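Local coordinates for protein methionine-R-sulfoxide reductase (Neisseria meningitidis, PDB 3MMH) that catalyses the reduction of free methionine-R-sulfoxide to methionine, using a substrate pocket built in a GAF domain, at residues A[23-28]-A[36-41]; A[76-79]-A[84-87]; A[92-97]-A[144-149]. All coordinates share one frame; numbering follows the deposited sequence.

Contact 1 (A[23-28]-A[36-41])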
loop_
_atom_site.group_PDB
_atom_site.type_symbol
_atom_site.label_atom_id
_atom_site.label_comp_id
_atom_site.label_asym_id
_atom_site.label_seq_id
_atom_site.Cartn_x
_atom_site.Cartn_y
_atom_site.Cartn_z
ATOM N N GLU A 23 -2.141 -15.161 7.975
ATOM C CA GLU A 23 -2.738 -15.144 9.303
ATOM C C GLU A 23 -1.649 -14.894 10.354
ATOM O O GLU A 23 -1.923 -14.146 11.325
ATOM C CB GLU A 23 -3.475 -16.477 9.573
ATOM C CG GLU A 23 -4.356 -16.422 10.804
ATOM C CD GLU A 23 -5.038 -17.703 11.131
ATOM O OE1 GLU A 23 -4.472 -18.804 10.811
ATOM O OE2 GLU A 23 -6.030 -17.699 11.862
ATOM N N SER A 24 -0.520 -15.538 10.245
ATOM C CA SER A 24 0.587 -15.380 11.187
ATOM C C SER A 24 1.118 -13.966 11.191
ATOM O O SER A 24 1.363 -13.366 12.246
ATOM C CB SER A 24 1.751 -16.284 10.773
ATOM O OG SER A 24 2.853 -16.016 11.654
ATOM N N VAL A 25 1.323 -13.402 9.986
ATOM C CA VAL A 25 1.882 -12.071 9.860
ATOM C C VAL A 25 0.927 -11.032 10.494
ATOM O O VAL A 25 1.389 -10.191 11.286
ATOM C CB VAL A 25 2.119 -11.764 8.372
ATOM C CG1 VAL A 25 2.318 -10.323 8.126
ATOM C CG2 VAL A 25 3.280 -12.577 7.763
ATOM N N VAL A 26 -0.331 -11.091 10.262
ATOM C CA VAL A 26 -1.273 -10.132 10.778
ATOM C C VAL A 26 -1.619 -10.329 12.225
ATOM O O VAL A 26 -2.104 -9.427 12.887
ATOM C CB VAL A 26 -2.512 -9.947 9.878
ATOM C CG1 VAL A 26 -2.123 -9.516 8.470
ATOM C CG2 VAL A 26 -3.385 -11.125 9.881
ATOM N N ALA A 27 -1.339 -11.532 12.755
ATOM C CA ALA A 27 -1.537 -11.822 14.145
ATOM C C ALA A 27 -0.643 -10.969 15.046
ATOM O O ALA A 27 -0.968 -10.715 16.191
ATOM C CB ALA A 27 -1.304 -13.296 14.443
ATOM N N ASP A 28 0.481 -10.517 14.498
ATOM C CA ASP A 28 1.541 -9.931 15.309
ATOM C C ASP A 28 1.557 -8.410 15.187
ATOM O O ASP A 28 2.553 -7.766 15.521
ATOM C CB ASP A 28 2.899 -10.497 14.892
ATOM C CG ASP A 28 3.023 -11.981 15.175
ATOM O OD1 ASP A 28 2.227 -12.502 15.985
ATOM O OD2 ASP A 28 3.918 -12.627 14.589
ATOM N N LEU A 36 -3.378 -4.385 6.518
ATOM C CA LEU A 36 -3.861 -4.361 5.135
ATOM C C LEU A 36 -2.709 -4.240 4.174
ATOM O O LEU A 36 -2.664 -4.876 3.109
ATOM C CB LEU A 36 -4.873 -3.218 4.919
ATOM C CG LEU A 36 -6.197 -3.397 5.711
ATOM C CD1 LEU A 36 -7.058 -2.138 5.478
ATOM C CD2 LEU A 36 -6.920 -4.696 5.431
ATOM N N ALA A 37 -1.751 -3.370 4.492
ATOM C CA ALA A 37 -0.590 -3.137 3.638
ATOM C C ALA A 37 0.224 -4.390 3.481
ATOM O O ALA A 37 0.628 -4.797 2.358
ATOM C CB ALA A 37 0.228 -1.961 4.156
ATOM N N ASN A 38 0.509 -5.104 4.573
ATOM C CA ASN A 38 1.288 -6.339 4.452
ATOM C C ASN A 38 0.444 -7.450 3.754
ATOM O O ASN A 38 1.026 -8.260 3.025
ATOM C CB ASN A 38 1.816 -6.855 5.808
ATOM C CG ASN A 38 3.189 -6.306 6.128
ATOM O OD1 ASN A 38 3.873 -5.871 5.107
ATOM N ND2 ASN A 38 3.560 -6.201 7.339
ATOM N N THR A 39 -0.859 -7.486 3.952
ATOM C CA THR A 39 -1.665 -8.478 3.249
ATOM C C THR A 39 -1.625 -8.272 1.733
ATOM O O THR A 39 -1.438 -9.201 0.970
ATOM C CB THR A 39 -3.143 -8.444 3.749
ATOM O OG1 THR A 39 -3.139 -8.798 5.161
ATOM C CG2 THR A 39 -4.007 -9.439 3.044
ATOM N N ALA A 40 -1.750 -6.996 1.292
ATOM C CA ALA A 40 -1.621 -6.698 -0.107
ATOM C C ALA A 40 -0.295 -7.132 -0.617
ATOM O O ALA A 40 -0.128 -7.660 -1.740
ATOM C CB ALA A 40 -1.902 -5.230 -0.412
ATOM N N ALA A 41 0.782 -6.870 0.144
ATOM C CA ALA A 41 2.104 -7.275 -0.275
ATOM C C ALA A 41 2.268 -8.743 -0.453
ATOM O O ALA A 41 2.950 -9.216 -1.395
ATOM C CB ALA A 41 3.153 -6.770 0.762
#
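With CG1 anti to the carbonyl carbon and CG2 lodged between the backbone N and that carbon (chi1 -58°), Val26 advances one methyl toward Thr39, whose OG1 is likewise anti to its own carbonyl carbon (chi1 -63°). These two torsions bring Val26 CG1 to 3.5 Å from Thr39 OG1, the two side chains crossing at about a right angle. The touch is van der Waals only; the hydroxyl's hydrogen bond goes to Asn35 O, one turn earlier in its own helix, so the valine meets an oxygen already hydrogen-bonded to a main-chain carbonyl.

A looser touch lies beside it, where Val25 CG1 comes to 4.2 Å from Asn38 CB. Here the asparagine offers its aliphatic root rather than its amide. That amide is used elsewhere: Asn38 ND2 is hydrogen-bonded to Ala74 O of the second subunit, and the side chain lies about 3 Å from a bound magnesium ion.

The backbones stay well separated, Val26 CA and Thr39 CA being 7.7 Å apart, and the two segments bury 117 Å² between them. All four touching residues are buried in the assembly. Segments 23-28 and 36-41 run in roughly opposing directions as the arms of a helical hairpin joined by a short connection. Helix 143-165 packs against it, with Ile155 on Val26 and both Leu152 and Leu156 on Thr39; strand 51-58 adds Phe54 against Thr39, while Leu73 of the second subunit packs on Val25.

Contact 2 (A[76-79]-A[84-87]). With SME (methionine sulfoxide), chain C.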
loop_
_atom_site.group_PDB
_atom_site.type_symbol
_atom_site.label_atom_id
_atom_site.label_comp_id
_atom_site.label_asym_id
_atom_site.label_seq_id
_atom_site.Cartn_x
_atom_site.Cartn_y
_atom_site.Cartn_z
ATOM N N THR A 76 -9.543 7.099 -5.975
ATOM C CA THR A 76 -9.566 7.177 -4.532
ATOM C C THR A 76 -10.902 6.930 -3.884
ATOM O O THR A 76 -10.919 6.584 -2.732
ATOM C CB THR A 76 -8.897 8.417 -3.956
ATOM O OG1 THR A 76 -9.696 9.540 -4.327
ATOM C CG2 THR A 76 -7.437 8.568 -4.456
ATOM N N ARG A 77 -11.964 7.098 -4.639
ATOM C CA ARG A 77 -13.320 7.059 -4.148
ATOM C C ARG A 77 -14.259 6.322 -5.047
ATOM O O ARG A 77 -14.289 6.572 -6.179
ATOM C CB ARG A 77 -13.858 8.471 -3.850
ATOM C CG ARG A 77 -13.204 9.043 -2.602
ATOM C CD ARG A 77 -13.572 10.402 -2.184
ATOM N NE ARG A 77 -12.808 10.699 -0.963
ATOM C CZ ARG A 77 -13.183 10.596 0.309
ATOM N NH1 ARG A 77 -14.390 10.195 0.641
ATOM N NH2 ARG A 77 -12.324 10.941 1.255
ATOM N N ILE A 78 -15.032 5.401 -4.497
ATOM C CA ILE A 78 -16.057 4.643 -5.239
ATOM C C ILE A 78 -17.391 4.808 -4.462
ATOM O O ILE A 78 -17.506 4.361 -3.335
ATOM C CB ILE A 78 -15.661 3.155 -5.409
ATOM C CG1 ILE A 78 -14.329 3.033 -6.182
ATOM C CG2 ILE A 78 -16.756 2.417 -6.194
ATOM C CD1 ILE A 78 -13.792 1.658 -6.191
ATOM N N PRO A 79 -18.393 5.415 -5.085
ATOM C CA PRO A 79 -19.671 5.541 -4.420
ATOM C C PRO A 79 -20.315 4.191 -4.097
ATOM O O PRO A 79 -20.236 3.254 -4.908
ATOM C CB PRO A 79 -20.524 6.349 -5.394
ATOM C CG PRO A 79 -19.561 7.004 -6.275
ATOM C CD PRO A 79 -18.394 6.097 -6.392
ATOM N N VAL A 84 -17.804 -2.635 -9.598
ATOM C CA VAL A 84 -17.801 -3.949 -8.944
ATOM C C VAL A 84 -17.699 -3.747 -7.399
ATOM O O VAL A 84 -18.293 -4.492 -6.655
ATOM C CB VAL A 84 -16.684 -4.820 -9.514
ATOM C CG1 VAL A 84 -16.744 -6.223 -8.982
ATOM C CG2 VAL A 84 -16.716 -4.847 -11.055
ATOM N N CYS A 85 -16.837 -2.822 -6.981
ATOM C CA CYS A 85 -16.623 -2.617 -5.562
ATOM C C CYS A 85 -17.899 -2.139 -4.826
ATOM O O CYS A 85 -18.246 -2.683 -3.807
ATOM C CB CYS A 85 -15.500 -1.674 -5.313
ATOM S SG CYS A 85 -13.831 -2.305 -5.679
ATOM N N GLY A 86 -18.557 -1.130 -5.420
ATOM C CA GLY A 86 -19.770 -0.649 -4.816
ATOM C C GLY A 86 -20.903 -1.616 -4.887
ATOM O O GLY A 86 -21.811 -1.621 -4.010
ATOM N N GLN A 87 -20.947 -2.445 -5.949
ATOM C CA GLN A 87 -21.890 -3.551 -6.034
ATOM C C GLN A 87 -21.687 -4.616 -4.996
ATOM O O GLN A 87 -22.674 -5.118 -4.404
ATOM C CB GLN A 87 -21.852 -4.221 -7.392
ATOM C CG GLN A 87 -22.359 -3.369 -8.515
ATOM C CD GLN A 87 -21.935 -3.822 -9.903
ATOM O OE1 GLN A 87 -21.348 -4.892 -10.076
ATOM N NE2 GLN A 87 -22.219 -2.981 -10.875
HETATM N N SME C . -12.752 -1.945 -10.885
HETATM C CA SME C . -13.259 -1.431 -9.591
HETATM C CB SME C . -12.597 -0.103 -9.169
HETATM C CG SME C . -11.265 -0.235 -8.411
HETATM S S SME C . -9.908 -0.537 -9.469
HETATM O OE SME C . -10.019 -1.488 -10.561
HETATM C CE SME C . -8.637 -0.721 -8.290
HETATM C C SME C . -14.759 -1.333 -9.619
HETATM O O SME C . -15.332 -1.009 -8.569
HETATM O OXT SME C . -15.390 -1.622 -10.707
#
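Ile78 CD1 reaches Cys85 and the bound methionine sulfoxide at once, and two torsions explain how. Ile78 CG1 stands anti to the carbonyl carbon, and the chain then continues nearly fully extended (chi2 171°), carrying the terminal methyl into the angle between helix and ligand. In this conformer, one of two deposited, Ile78 CD1 lies 3.8 Å from Cys85 CB and 3.7 Å from CB of the ligand. The other branch faces the helix backbone, with Ile78 CG2 at 4.1 Å from Gly86 N.

Cys85 places SG anti to its carbonyl carbon. The sulfur thereby flanks the ligand carboxylate, Cys85 SG lying 3.5 Å from ligand O, a contact and not a bond. Val84 brings a methyl to the other carboxylate oxygen, Val84 CG2 lying 3.5 Å from ligand OXT.

The polar grip comes from the main chain. Val84 N donates to ligand OXT over 2.8 Å with a moderately bent N-H...O angle of 149°, whereas Cys85 N donates to ligand O, also over 2.8 Å, almost straight at 168°. Each carboxylate oxygen thus receives one amide of the first turn of helix 83-91, where the helix dipole would probably favour a negative charge. Gly86 has no side chain, and Pro79 O lies close over Gly86 CA at the strand end. Ile107 O and Glu116 OE1 are further hydrogen-bonding partners of the ligand. Strand, short turn and helix N terminus together form a wall of the substrate pocket of this GAF domain, with two helix N-terminal amides binding the carboxylate.

Contact 3 (A[92-97]-A[144-149])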
loop_
_atom_site.group_PDB
_atom_site.type_symbol
_atom_site.label_atom_id
_atom_site.label_comp_id
_atom_site.label_asym_id
_atom_site.label_seq_id
_atom_site.Cartn_x
_atom_site.Cartn_y
_atom_site.Cartn_z
ATOM N N GLY A 92 -23.699 -7.145 -0.311
ATOM C CA GLY A 92 -23.216 -7.829 0.846
ATOM C C GLY A 92 -22.521 -9.135 0.545
ATOM O O GLY A 92 -22.590 -10.057 1.349
ATOM N N GLY A 93 -21.882 -9.261 -0.618
ATOM C CA GLY A 93 -21.227 -10.481 -0.978
ATOM C C GLY A 93 -20.230 -10.347 -2.070
ATOM O O GLY A 93 -20.186 -9.298 -2.720
ATOM N N THR A 94 -19.452 -11.375 -2.281
ATOM C CA THR A 94 -18.389 -11.438 -3.308
ATOM C C THR A 94 -18.917 -11.322 -4.703
ATOM O O THR A 94 -20.013 -11.851 -4.963
ATOM C CB THR A 94 -17.598 -12.725 -3.108
ATOM O OG1 THR A 94 -16.977 -12.615 -1.838
ATOM C CG2 THR A 94 -16.547 -12.959 -4.189
ATOM N N VAL A 95 -18.225 -10.562 -5.549
ATOM C CA VAL A 95 -18.527 -10.462 -6.963
ATOM C C VAL A 95 -17.281 -10.894 -7.732
ATOM O O VAL A 95 -16.195 -10.328 -7.524
ATOM C CB VAL A 95 -18.938 -9.056 -7.337
ATOM C CG1 VAL A 95 -19.291 -8.932 -8.816
ATOM C CG2 VAL A 95 -20.115 -8.486 -6.512
ATOM N N VAL A 96 -17.447 -11.881 -8.599
ATOM C CA VAL A 96 -16.382 -12.375 -9.520
ATOM C C VAL A 96 -16.722 -11.953 -10.926
ATOM O O VAL A 96 -17.854 -12.226 -11.369
ATOM C CB VAL A 96 -16.175 -13.889 -9.411
ATOM C CG1 VAL A 96 -15.058 -14.345 -10.374
ATOM C CG2 VAL A 96 -15.935 -14.327 -7.987
ATOM N N VAL A 97 -15.754 -11.345 -11.623
ATOM C CA VAL A 97 -15.968 -10.805 -12.954
ATOM C C VAL A 97 -14.938 -11.445 -13.888
ATOM O O VAL A 97 -13.771 -11.186 -13.792
ATOM C CB VAL A 97 -15.869 -9.241 -12.999
ATOM C CG1 VAL A 97 -16.065 -8.752 -14.392
ATOM C CG2 VAL A 97 -16.849 -8.621 -12.010
ATOM N N THR A 144 -12.151 -20.752 -6.840
ATOM C CA THR A 144 -11.037 -20.947 -5.901
ATOM C C THR A 144 -10.692 -19.629 -5.231
ATOM O O THR A 144 -10.515 -19.541 -4.020
ATOM C CB THR A 144 -9.816 -21.540 -6.616
ATOM O OG1 THR A 144 -10.176 -22.835 -7.133
ATOM C CG2 THR A 144 -8.623 -21.690 -5.762
ATOM N N ASP A 145 -10.594 -18.570 -6.047
ATOM C CA ASP A 145 -10.312 -17.245 -5.464
ATOM C C ASP A 145 -11.452 -16.787 -4.528
ATOM O O ASP A 145 -11.242 -16.262 -3.484
ATOM C CB ASP A 145 -10.118 -16.200 -6.587
ATOM C CG ASP A 145 -9.031 -16.638 -7.492
ATOM O OD1 ASP A 145 -7.807 -16.448 -7.184
ATOM O OD2 ASP A 145 -9.346 -17.186 -8.593
ATOM N N ALA A 146 -12.709 -17.021 -4.962
ATOM C CA ALA A 146 -13.826 -16.606 -4.117
ATOM C C ALA A 146 -13.735 -17.320 -2.788
ATOM O O ALA A 146 -13.946 -16.729 -1.728
ATOM C CB ALA A 146 -15.145 -16.868 -4.842
ATOM N N LEU A 147 -13.500 -18.629 -2.771
ATOM C CA LEU A 147 -13.443 -19.387 -1.533
ATOM C C LEU A 147 -12.322 -18.865 -0.613
ATOM O O LEU A 147 -12.547 -18.539 0.550
ATOM C CB LEU A 147 -13.254 -20.878 -1.813
ATOM C CG LEU A 147 -13.256 -21.772 -0.560
ATOM C CD1 LEU A 147 -14.722 -21.991 -0.137
ATOM C CD2 LEU A 147 -12.585 -23.135 -0.860
ATOM N N TYR A 148 -11.113 -18.829 -1.126
ATOM C CA TYR A 148 -9.969 -18.502 -0.299
ATOM C C TYR A 148 -9.824 -17.052 0.033
ATOM O O TYR A 148 -9.492 -16.723 1.180
ATOM C CB TYR A 148 -8.690 -19.081 -0.922
ATOM C CG TYR A 148 -8.631 -20.579 -0.784
ATOM C CD1 TYR A 148 -8.618 -21.217 0.459
ATOM C CD2 TYR A 148 -8.457 -21.397 -1.902
ATOM C CE1 TYR A 148 -8.555 -22.608 0.534
ATOM C CE2 TYR A 148 -8.354 -22.777 -1.777
ATOM C CZ TYR A 148 -8.448 -23.373 -0.561
ATOM O OH TYR A 148 -8.359 -24.767 -0.466
ATOM N N LEU A 149 -10.188 -16.139 -0.862
ATOM C CA LEU A 149 -10.212 -14.721 -0.456
ATOM C C LEU A 149 -11.356 -14.472 0.483
ATOM O O LEU A 149 -11.251 -13.588 1.349
ATOM C CB LEU A 149 -10.252 -13.784 -1.663
ATOM C CG LEU A 149 -8.994 -13.828 -2.557
ATOM C CD1 LEU A 149 -9.231 -13.057 -3.830
ATOM C CD2 LEU A 149 -7.767 -13.303 -1.790
HETATM O O HOH W 1 -16.125 -15.174 -1.047
#
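Across the two segments, Thr94 and Val96 touch the methyl of Ala146, while the flat group nearby in segment 144-149 is the ring of Tyr148, turned to another side of the helix. One face of it carries Leu147 CD2, which in the conformer given sits over the ring centre, 4.1 Å above the plane; Thr144 CG2 lies at the edge, in plane. Tyr15 of helix 11-27 also meets this ring, the planes inclined by about 25°.

On the side facing the sheet, Ala146 CB is touched by both side chains. With Val96 CG1 anti to the backbone N (chi1 -180°), Val96 CG2 is left anti to the carbonyl carbon and approaches Ala146 CB to 4.1 Å; Thr94 CG2 approaches it to 4.2 Å. This is the edge of the GAF fold: strand 95-97 is the outermost strand of the sheet within the chain, backbone-paired with strand 115-123, and helix 143-165 packs against it through Ala146. Gly92, with positive phi, is the C-prime residue of a Schellman motif that ends helix 83-91 just before the strand begins.

A water bridges the two segments. It donates to Ala146 O at 2.8 Å and is hydrogen-bonded to Thr94 OG1, also at 2.8 Å, so the hydroxyl and the helix carbonyl are tied indirectly. Asp145 turns to Lys11 and Tyr15, binding helix 11-27 to the start of this helix.

Following the chain from the N terminus, contact 1 closes the short turn between helices 11-27 and 32-47, contact 2 closes the tighter turn from strand 77-79 into helix 83-91, and contact 3 closes a wide loop that holds strands 115-123 and 126-135. The three lie in series; none nests within or crosses another. Contacts 1 and 2 sit on opposite sides of the chain's centre, their centres about 23 Å apart, and both touch the second subunit. Contacts 2 and 3 meet directly, Val84 CG1 lying 3.7 Å from Val95 CG1. Helix 143-165 connects contacts 1 and 3, packing on the hairpin and reaching the sheet edge.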